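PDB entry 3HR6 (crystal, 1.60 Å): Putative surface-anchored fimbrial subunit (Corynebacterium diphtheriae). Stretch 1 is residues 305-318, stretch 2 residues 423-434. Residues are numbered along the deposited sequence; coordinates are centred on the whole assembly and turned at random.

Stretch 1 (305-318) KFGQITIEKSFDGN
Stretch 2 423-434: LVEQKVKIDNKK

Strands 305-315 and 424-432 run side by side in the same direction, their axes 19° apart and 4.4 Å at closest approach, in an unbroken parallel register from Gly 307-Val 424 (CA-CA 4.3 Å) to Phe 315-Asn 432 (CA-CA 4.6 Å). The even-numbered residues of the first strand supply the ladder: Gln 308, Thr 310, Glu 312 and Ser 314 donate N to the O of Val 424, Gln 426, Val 428 and Ile 430, respectively (2.8, 2.9, 2.8 and 2.8 Å), and accept at O from the N of Gln 426, Val 428, Ile 430 and Asn 432, respectively (3.1, 2.7, 2.9 and 2.7 Å).

Glu 312, the most covered residue (98 Å²), extends with chi1 m and chi2 t between two lysines. Glu 312 OE2 lies 3.7 Å from Lys 427 NZ, a long salt bridge; Glu 312 OE1 is modelled 2.3 Å from Lys 429 NZ, too short to be taken literally. On the same face Gln 308 (t, t) donates NE2 to Glu 425 OE2 at 2.8 Å, and a water joins that OE2 (2.7 Å) to Gln 308 O (3.0 Å) and Thr 310 OG1 (2.8 Å).

Asn 432 (82 Å², chi1 m) lies on the other face, where Lys 313 (t, p, t, p) is covalently joined to it: Lys 313 NZ sits 1.3 Å from Asn 432 CG, an isopeptide linkage that locks the strands together. Earlier on this face, Ile 309 CG2 meets Val 428 CG2 at 3.9 Å, and Ile 311 CG2 meets Ile 430 CD1 at 4.1 Å.

Beyond the link, a type I' turn spans Phe 315 to Asn 318. Asp 316 (86 Å², phi/psi 36/51, chi1 m) donates N to Asn 432 O at 2.7 Å, while Asp 431 OD1 accepts from Ser 314 OG and Gly 317 N, both at 2.7 Å, tying the turn to the second strand.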

ATOM      1  N   LYS A 305      -4.987  -6.168  14.458  1.00 13.15           N
ATOM      2  CA  LYS A 305      -6.099  -7.017  14.832  1.00 11.52           C
ATOM      3  C   LYS A 305      -6.839  -6.415  16.020  1.00 11.47           C
ATOM      4  O   LYS A 305      -6.213  -6.007  16.979  1.00 13.11           O
ATOM      5  CB  LYS A 305      -5.546  -8.380  15.215  1.00 11.80           C
ATOM      6  CG  LYS A 305      -4.542  -8.963  14.218  1.00 11.17           C
ATOM      7  CD  LYS A 305      -5.164  -9.178  12.844  1.00 11.40           C
ATOM      8  CE  LYS A 305      -4.168  -9.865  11.927  1.00 12.09           C
ATOM      9  NZ  LYS A 305      -4.728 -10.149  10.584  1.00 11.43           N
ATOM     10  N   PHE A 306      -8.164  -6.423  15.935  1.00 12.03           N
ATOM     11  CA  PHE A 306      -8.997  -5.782  16.941  1.00 11.63           C
ATOM     12  C   PHE A 306      -9.899  -6.790  17.580  1.00 11.55           C
ATOM     13  O   PHE A 306     -10.210  -7.838  17.027  1.00 11.76           O
ATOM     14  CB  PHE A 306      -9.810  -4.628  16.350  1.00 12.16           C
ATOM     15  CG  PHE A 306      -9.002  -3.369  16.175  1.00 14.38           C
ATOM     16  CD1 PHE A 306      -8.005  -3.288  15.203  1.00 13.05           C
ATOM     17  CD2 PHE A 306      -9.188  -2.297  17.020  1.00 13.59           C
ATOM     18  CE1 PHE A 306      -7.240  -2.125  15.075  1.00 15.22           C
ATOM     19  CE2 PHE A 306      -8.438  -1.140  16.875  1.00 14.90           C
ATOM     20  CZ  PHE A 306      -7.452  -1.057  15.927  1.00 14.85           C
ATOM     21  N   GLY A 307     -10.315  -6.441  18.801  1.00 11.29           N
ATOM     22  CA  GLY A 307     -11.234  -7.301  19.548  1.00 11.75           C
ATOM     23  C   GLY A 307     -12.254  -6.499  20.317  1.00 12.28           C
ATOM     24  O   GLY A 307     -12.194  -5.282  20.413  1.00 11.70           O
ATOM     25  N   GLN A 308     -13.235  -7.204  20.814  1.00 10.44           N
ATOM     26  CA  GLN A 308     -14.403  -6.597  21.454  1.00 11.41           C
ATOM     27  C   GLN A 308     -14.877  -7.521  22.580  1.00 11.44           C
ATOM     28  O   GLN A 308     -15.016  -8.708  22.384  1.00 11.64           O
ATOM     29  CB  GLN A 308     -15.510  -6.514  20.410  1.00 13.08           C
ATOM     30  CG  GLN A 308     -16.827  -6.041  20.911  1.00 14.16           C
ATOM     31  CD  GLN A 308     -17.784  -5.797  19.774  1.00 14.60           C
ATOM     32  OE1 GLN A 308     -17.875  -4.666  19.284  1.00 15.32           O
ATOM     33  NE2 GLN A 308     -18.500  -6.849  19.344  1.00 16.02           N
ATOM     34  N   ILE A 309     -15.141  -6.935  23.741  1.00 11.64           N
ATOM     35  CA  ILE A 309     -15.591  -7.652  24.934  1.00 11.19           C
ATOM     36  C   ILE A 309     -17.040  -7.267  25.139  1.00 11.02           C
ATOM     37  O   ILE A 309     -17.374  -6.108  25.133  1.00 10.92           O
ATOM     38  CB  ILE A 309     -14.763  -7.257  26.162  1.00 11.77           C
ATOM     39  CG1 ILE A 309     -13.330  -7.757  26.003  1.00 12.33           C
ATOM     40  CG2 ILE A 309     -15.366  -7.866  27.424  1.00 12.32           C
ATOM     41  CD1 ILE A 309     -12.381  -7.110  26.982  1.00 13.48           C
ATOM     42  N   THR A 310     -17.902  -8.252  25.299  1.00  9.41           N
ATOM     43  CA  THR A 310     -19.319  -7.981  25.652  1.00 11.19           C
ATOM     44  C   THR A 310     -19.620  -8.510  27.039  1.00 11.18           C
ATOM     45  O   THR A 310     -19.480  -9.706  27.304  1.00 11.64           O
ATOM     46  CB  THR A 310     -20.329  -8.523  24.620  1.00 11.00           C
ATOM     47  OG1 THR A 310     -20.062  -7.927  23.341  1.00 11.55           O
ATOM     48  CG2 THR A 310     -21.747  -8.168  25.018  1.00 13.32           C
ATOM     49  N   ILE A 311     -20.062  -7.624  27.933  1.00  9.67           N
ATOM     50  CA  ILE A 311     -20.413  -7.986  29.293  1.00 10.77           C
ATOM     51  C   ILE A 311     -21.906  -8.253  29.257  1.00 10.42           C
ATOM     52  O   ILE A 311     -22.640  -7.461  28.658  1.00 11.34           O
ATOM     53  CB  ILE A 311     -20.076  -6.826  30.310  1.00 10.11           C
ATOM     54  CG1 ILE A 311     -18.578  -6.526  30.354  1.00 11.48           C
ATOM     55  CG2 ILE A 311     -20.556  -7.182  31.739  1.00 11.70           C
ATOM     56  CD1 ILE A 311     -18.227  -5.302  31.221  1.00 15.60           C
ATOM     57  N   GLU A 312     -22.338  -9.394  29.810  1.00  9.32           N
ATOM     58  CA  GLU A 312     -23.766  -9.723  29.987  1.00 10.19           C
ATOM     59  C   GLU A 312     -23.999  -9.820  31.476  1.00  9.93           C
ATOM     60  O   GLU A 312     -23.668 -10.841  32.106  1.00  9.46           O
ATOM     61  CB  GLU A 312     -24.099 -11.039  29.298  1.00 10.98           C
ATOM     62  CG  GLU A 312     -23.897 -10.947  27.833  1.00 14.05           C
ATOM     63  CD  GLU A 312     -24.458 -12.082  27.034  1.00 19.16           C
ATOM     64  OE1 GLU A 312     -25.001 -13.055  27.597  1.00 18.84           O
ATOM     65  OE2 GLU A 312     -24.331 -11.970  25.794  1.00 21.39           O
ATOM     66  N   LYS A 313     -24.579  -8.757  32.034  1.00  9.05           N
ATOM     67  CA  LYS A 313     -24.718  -8.612  33.489  1.00  9.67           C
ATOM     68  C   LYS A 313     -26.094  -9.042  33.939  1.00  9.36           C
ATOM     69  O   LYS A 313     -27.101  -8.769  33.279  1.00  8.30           O
ATOM     70  CB  LYS A 313     -24.502  -7.147  33.892  1.00 10.07           C
ATOM     71  CG  LYS A 313     -24.419  -6.908  35.399  1.00 10.91           C
ATOM     72  CD  LYS A 313     -23.074  -7.304  35.938  1.00 13.18           C
ATOM     73  CE  LYS A 313     -22.928  -6.950  37.404  1.00 15.33           C
ATOM     74  NZ  LYS A 313     -23.863  -7.579  38.363  1.00 17.40           N
ATOM     75  N   SER A 314     -26.150  -9.766  35.058  1.00 10.41           N
ATOM     76  CA  SER A 314     -27.408 -10.117  35.665  1.00 10.92           C
ATOM     77  C   SER A 314     -27.295  -9.763  37.156  1.00 11.67           C
ATOM     78  O   SER A 314     -26.179  -9.520  37.663  1.00 10.73           O
ATOM     79  CB  SER A 314     -27.721 -11.602  35.451  1.00 11.96           C
ATOM     80  OG  SER A 314     -26.657 -12.409  35.910  1.00 13.87           O
ATOM     81  N   PHE A 315     -28.444  -9.661  37.800  1.00 11.37           N
ATOM     82  CA  PHE A 315     -28.543  -9.407  39.231  1.00 13.09           C
ATOM     83  C   PHE A 315     -29.393 -10.509  39.843  1.00 13.76           C
ATOM     84  O   PHE A 315     -30.579 -10.672  39.555  1.00 13.21           O
ATOM     85  CB  PHE A 315     -29.095  -8.014  39.509  1.00 12.70           C
ATOM     86  CG  PHE A 315     -28.146  -6.922  39.147  1.00 11.72           C
ATOM     87  CD1 PHE A 315     -27.269  -6.395  40.088  1.00 12.83           C
ATOM     88  CD2 PHE A 315     -28.094  -6.432  37.856  1.00 10.21           C
ATOM     89  CE1 PHE A 315     -26.338  -5.393  39.737  1.00 12.97           C
ATOM     90  CE2 PHE A 315     -27.222  -5.428  37.520  1.00 12.20           C
ATOM     91  CZ  PHE A 315     -26.319  -4.907  38.448  1.00 12.98           C
ATOM     92  N   ASP A 316     -28.746 -11.296  40.696  1.00 16.28           N
ATOM     93  CA  ASP A 316     -29.283 -12.566  41.173  1.00 16.92           C
ATOM     94  C   ASP A 316     -30.071 -13.293  40.095  1.00 17.07           C
ATOM     95  O   ASP A 316     -31.207 -13.691  40.299  1.00 16.55           O
ATOM     96  CB  ASP A 316     -30.086 -12.390  42.472  1.00 18.62           C
ATOM     97  CG  ASP A 316     -29.181 -12.095  43.659  1.00 22.06           C
ATOM     98  OD1 ASP A 316     -28.320 -12.940  43.997  1.00 27.16           O
ATOM     99  OD2 ASP A 316     -29.308 -10.999  44.228  1.00 27.85           O
ATOM    100  N   GLY A 317     -29.450 -13.436  38.929  1.00 17.15           N
ATOM    101  CA  GLY A 317     -30.013 -14.261  37.867  1.00 17.06           C
ATOM    102  C   GLY A 317     -30.989 -13.539  36.959  1.00 16.52           C
ATOM    103  O   GLY A 317     -31.415 -14.105  35.953  1.00 16.93           O
ATOM    104  N   ASN A 318     -31.326 -12.286  37.280  1.00 14.15           N
ATOM    105  CA  ASN A 318     -32.313 -11.566  36.491  1.00 12.99           C
ATOM    106  C   ASN A 318     -31.715 -10.478  35.629  1.00 10.87           C
ATOM    107  O   ASN A 318     -30.674  -9.908  35.932  1.00 10.97           O
ATOM    108  CB  ASN A 318     -33.376 -10.957  37.397  1.00 12.94           C
ATOM    109  CG  ASN A 318     -34.352 -11.979  37.919  1.00 12.79           C
ATOM    110  OD1 ASN A 318     -34.367 -12.270  39.104  1.00 18.39           O
ATOM    111  ND2 ASN A 318     -35.164 -12.525  37.044  1.00 13.67           N
ATOM    112  N   LEU A 423     -13.014 -10.482  13.742  1.00  9.97           N
ATOM    113  CA  LEU A 423     -13.036  -9.767  14.994  1.00  9.78           C
ATOM    114  C   LEU A 423     -12.901 -10.738  16.166  1.00 11.08           C
ATOM    115  O   LEU A 423     -13.581 -11.741  16.230  1.00 11.57           O
ATOM    116  CB  LEU A 423     -14.327  -8.953  15.099  1.00 10.67           C
ATOM    117  CG  LEU A 423     -14.518  -8.094  16.339  1.00 10.68           C
ATOM    118  CD1 LEU A 423     -13.584  -6.922  16.294  1.00 10.23           C
ATOM    119  CD2 LEU A 423     -15.941  -7.633  16.453  1.00 12.97           C
ATOM    120  N   VAL A 424     -12.001 -10.451  17.083  1.00 11.34           N
ATOM    121  CA  VAL A 424     -11.836 -11.309  18.247  1.00 11.02           C
ATOM    122  C   VAL A 424     -12.868 -10.867  19.279  1.00 11.99           C
ATOM    123  O   VAL A 424     -12.963  -9.685  19.576  1.00 11.95           O
ATOM    124  CB  VAL A 424     -10.431 -11.200  18.823  1.00 11.04           C
ATOM    125  CG1 VAL A 424     -10.322 -12.028  20.065  1.00 10.96           C
ATOM    126  CG2 VAL A 424      -9.371 -11.628  17.804  1.00 11.60           C
ATOM    127  N   GLU A 425     -13.648 -11.801  19.794  1.00 12.49           N
ATOM    128  CA  GLU A 425     -14.683 -11.464  20.757  1.00 12.78           C
ATOM    129  C   GLU A 425     -14.605 -12.310  21.987  1.00 12.95           C
ATOM    130  O   GLU A 425     -14.216 -13.480  21.953  1.00 12.10           O
ATOM    131  CB  GLU A 425     -16.049 -11.601  20.096  1.00 13.84           C
ATOM    132  CG  GLU A 425     -16.193 -10.555  19.011  1.00 16.75           C
ATOM    133  CD  GLU A 425     -17.624 -10.303  18.652  1.00 17.06           C
ATOM    134  OE1 GLU A 425     -18.005 -10.783  17.571  1.00 20.53           O
ATOM    135  OE2 GLU A 425     -18.339  -9.649  19.481  1.00 15.67           O
ATOM    136  N   GLN A 426     -15.043 -11.751  23.094  1.00 12.55           N
ATOM    137  CA  GLN A 426     -15.301 -12.566  24.269  1.00 13.99           C
ATOM    138  C   GLN A 426     -16.570 -12.041  24.916  1.00 13.43           C
ATOM    139  O   GLN A 426     -16.687 -10.839  25.093  1.00 15.08           O
ATOM    140  CB  GLN A 426     -14.122 -12.446  25.237  1.00 14.19           C
ATOM    141  CG  GLN A 426     -14.187 -13.354  26.432  1.00 18.27           C
ATOM    142  CD  GLN A 426     -14.236 -14.812  26.019  1.00 18.39           C
ATOM    143  OE1 GLN A 426     -15.237 -15.477  26.221  1.00 24.03           O
ATOM    144  NE2 GLN A 426     -13.184 -15.284  25.387  1.00 16.99           N
ATOM    145  N   LYS A 427     -17.490 -12.943  25.243  1.00 14.17           N
ATOM    146  CA  LYS A 427     -18.676 -12.623  26.016  1.00 15.39           C
ATOM    147  C   LYS A 427     -18.384 -12.976  27.462  1.00 15.54           C
ATOM    148  O   LYS A 427     -17.951 -14.078  27.737  1.00 18.29           O
ATOM    149  CB  LYS A 427     -19.860 -13.444  25.493  1.00 15.26           C
ATOM    150  CG  LYS A 427     -21.200 -13.166  26.148  1.00 20.29           C
ATOM    151  CD  LYS A 427     -22.184 -14.261  25.825  1.00 22.95           C
ATOM    152  CE  LYS A 427     -22.649 -14.215  24.377  1.00 24.15           C
ATOM    153  NZ  LYS A 427     -23.690 -15.258  24.131  1.00 27.23           N
ATOM    154  N   VAL A 428     -18.650 -12.055  28.388  1.00 13.93           N
ATOM    155  CA  VAL A 428     -18.359 -12.249  29.793  1.00 13.36           C
ATOM    156  C   VAL A 428     -19.678 -12.142  30.558  1.00 12.59           C
ATOM    157  O   VAL A 428     -20.226 -11.066  30.685  1.00 12.60           O
ATOM    158  CB  VAL A 428     -17.374 -11.184  30.275  1.00 13.41           C
ATOM    159  CG1 VAL A 428     -16.971 -11.437  31.726  1.00 15.76           C
ATOM    160  CG2 VAL A 428     -16.151 -11.177  29.331  1.00 17.19           C
ATOM    161  N   LYS A 429     -20.171 -13.279  31.025  1.00 12.10           N
ATOM    162  CA  LYS A 429     -21.407 -13.314  31.816  1.00 12.62           C
ATOM    163  C   LYS A 429     -21.091 -13.084  33.276  1.00 13.61           C
ATOM    164  O   LYS A 429     -20.308 -13.860  33.876  1.00 13.52           O
ATOM    165  CB  LYS A 429     -22.091 -14.661  31.662  1.00 13.54           C
ATOM    166  CG  LYS A 429     -22.469 -14.924  30.239  1.00 16.11           C
ATOM    167  CD  LYS A 429     -23.441 -16.072  30.181  1.00 20.12           C
ATOM    168  CE  LYS A 429     -23.804 -16.386  28.739  1.00 25.18           C
ATOM    169  NZ  LYS A 429     -24.653 -15.298  28.155  1.00 28.84           N
ATOM    170  N   ILE A 430     -21.729 -12.065  33.862  1.00 13.60           N
ATOM    171  CA  ILE A 430     -21.455 -11.695  35.251  1.00 14.28           C
ATOM    172  C   ILE A 430     -22.778 -11.559  35.976  1.00 15.30           C
ATOM    173  O   ILE A 430     -23.644 -10.789  35.572  1.00 13.13           O
ATOM    174  CB  ILE A 430     -20.655 -10.382  35.329  1.00 14.77           C
ATOM    175  CG1 ILE A 430     -19.317 -10.535  34.611  1.00 14.81           C
ATOM    176  CG2 ILE A 430     -20.384  -9.979  36.770  1.00 16.29           C
ATOM    177  CD1 ILE A 430     -18.539  -9.274  34.592  1.00 14.42           C
ATOM    178  N   ASP A 431     -22.909 -12.322  37.045  1.00 16.80           N
ATOM    179  CA  ASP A 431     -24.112 -12.303  37.867  1.00 18.77           C
ATOM    180  C   ASP A 431     -23.744 -11.631  39.173  1.00 20.73           C
ATOM    181  O   ASP A 431     -22.842 -12.092  39.892  1.00 22.19           O
ATOM    182  CB  ASP A 431     -24.614 -13.714  38.099  1.00 17.96           C
ATOM    183  CG  ASP A 431     -25.954 -13.749  38.814  1.00 19.40           C
ATOM    184  OD1 ASP A 431     -26.818 -12.893  38.552  1.00 18.82           O
ATOM    185  OD2 ASP A 431     -26.133 -14.644  39.650  1.00 19.63           O
ATOM    186  N   ASN A 432     -24.398 -10.510  39.453  1.00 22.01           N
ATOM    187  CA  ASN A 432     -24.195  -9.808  40.698  1.00 22.67           C
ATOM    188  C   ASN A 432     -25.070 -10.387  41.777  1.00 24.52           C
ATOM    189  O   ASN A 432     -26.185 -10.843  41.520  1.00 23.49           O
ATOM    190  CB  ASN A 432     -24.466  -8.331  40.529  1.00 22.06           C
ATOM    191  CG  ASN A 432     -23.479  -7.689  39.616  1.00 21.15           C
ATOM    192  OD1 ASN A 432     -22.374  -7.288  40.021  1.00 16.97           O
ATOM    193  N   LYS A 433     -24.536 -10.391  42.994  1.00 27.56           N
ATOM    194  CA  LYS A 433     -25.190 -11.067  44.113  1.00 30.41           C
ATOM    195  C   LYS A 433     -25.406 -10.118  45.269  1.00 32.93           C
ATOM    196  O   LYS A 433     -24.623  -9.179  45.472  1.00 32.58           O
ATOM    197  CB  LYS A 433     -24.320 -12.233  44.577  1.00 30.60           C
ATOM    198  CG  LYS A 433     -24.259 -13.382  43.582  1.00 30.73           C
ATOM    199  CD  LYS A 433     -25.283 -14.465  43.929  1.00 31.45           C
ATOM    200  CE  LYS A 433     -25.540 -15.422  42.757  1.00 31.95           C
ATOM    201  NZ  LYS A 433     -24.324 -15.584  41.901  1.00 30.94           N
ATOM    202  N   LYS A 434     -26.485 -10.353  46.011  1.00 36.34           N
ATOM    203  CA  LYS A 434     -26.603  -9.816  47.376  1.00 38.91           C
ATOM    204  C   LYS A 434     -25.693 -10.610  48.297  1.00 39.68           C
ATOM    205  O   LYS A 434     -25.115 -10.045  49.243  1.00 42.63           O
ATOM    206  CB  LYS A 434     -28.042  -9.924  47.874  1.00 39.74           C
ATOM    207  CG  LYS A 434     -29.045  -9.419  46.864  1.00 41.25           C
ATOM    208  CD  LYS A 434     -30.343  -8.918  47.489  1.00 42.67           C
ATOM    209  CE  LYS A 434     -30.969  -7.873  46.594  1.00 43.12           C
ATOM    210  NZ  LYS A 434     -32.324  -7.426  47.061  1.00 41.83           N
TER
HETATM  211  O   HOH W   1     -17.921  -9.255  22.141  1.00 13.43           O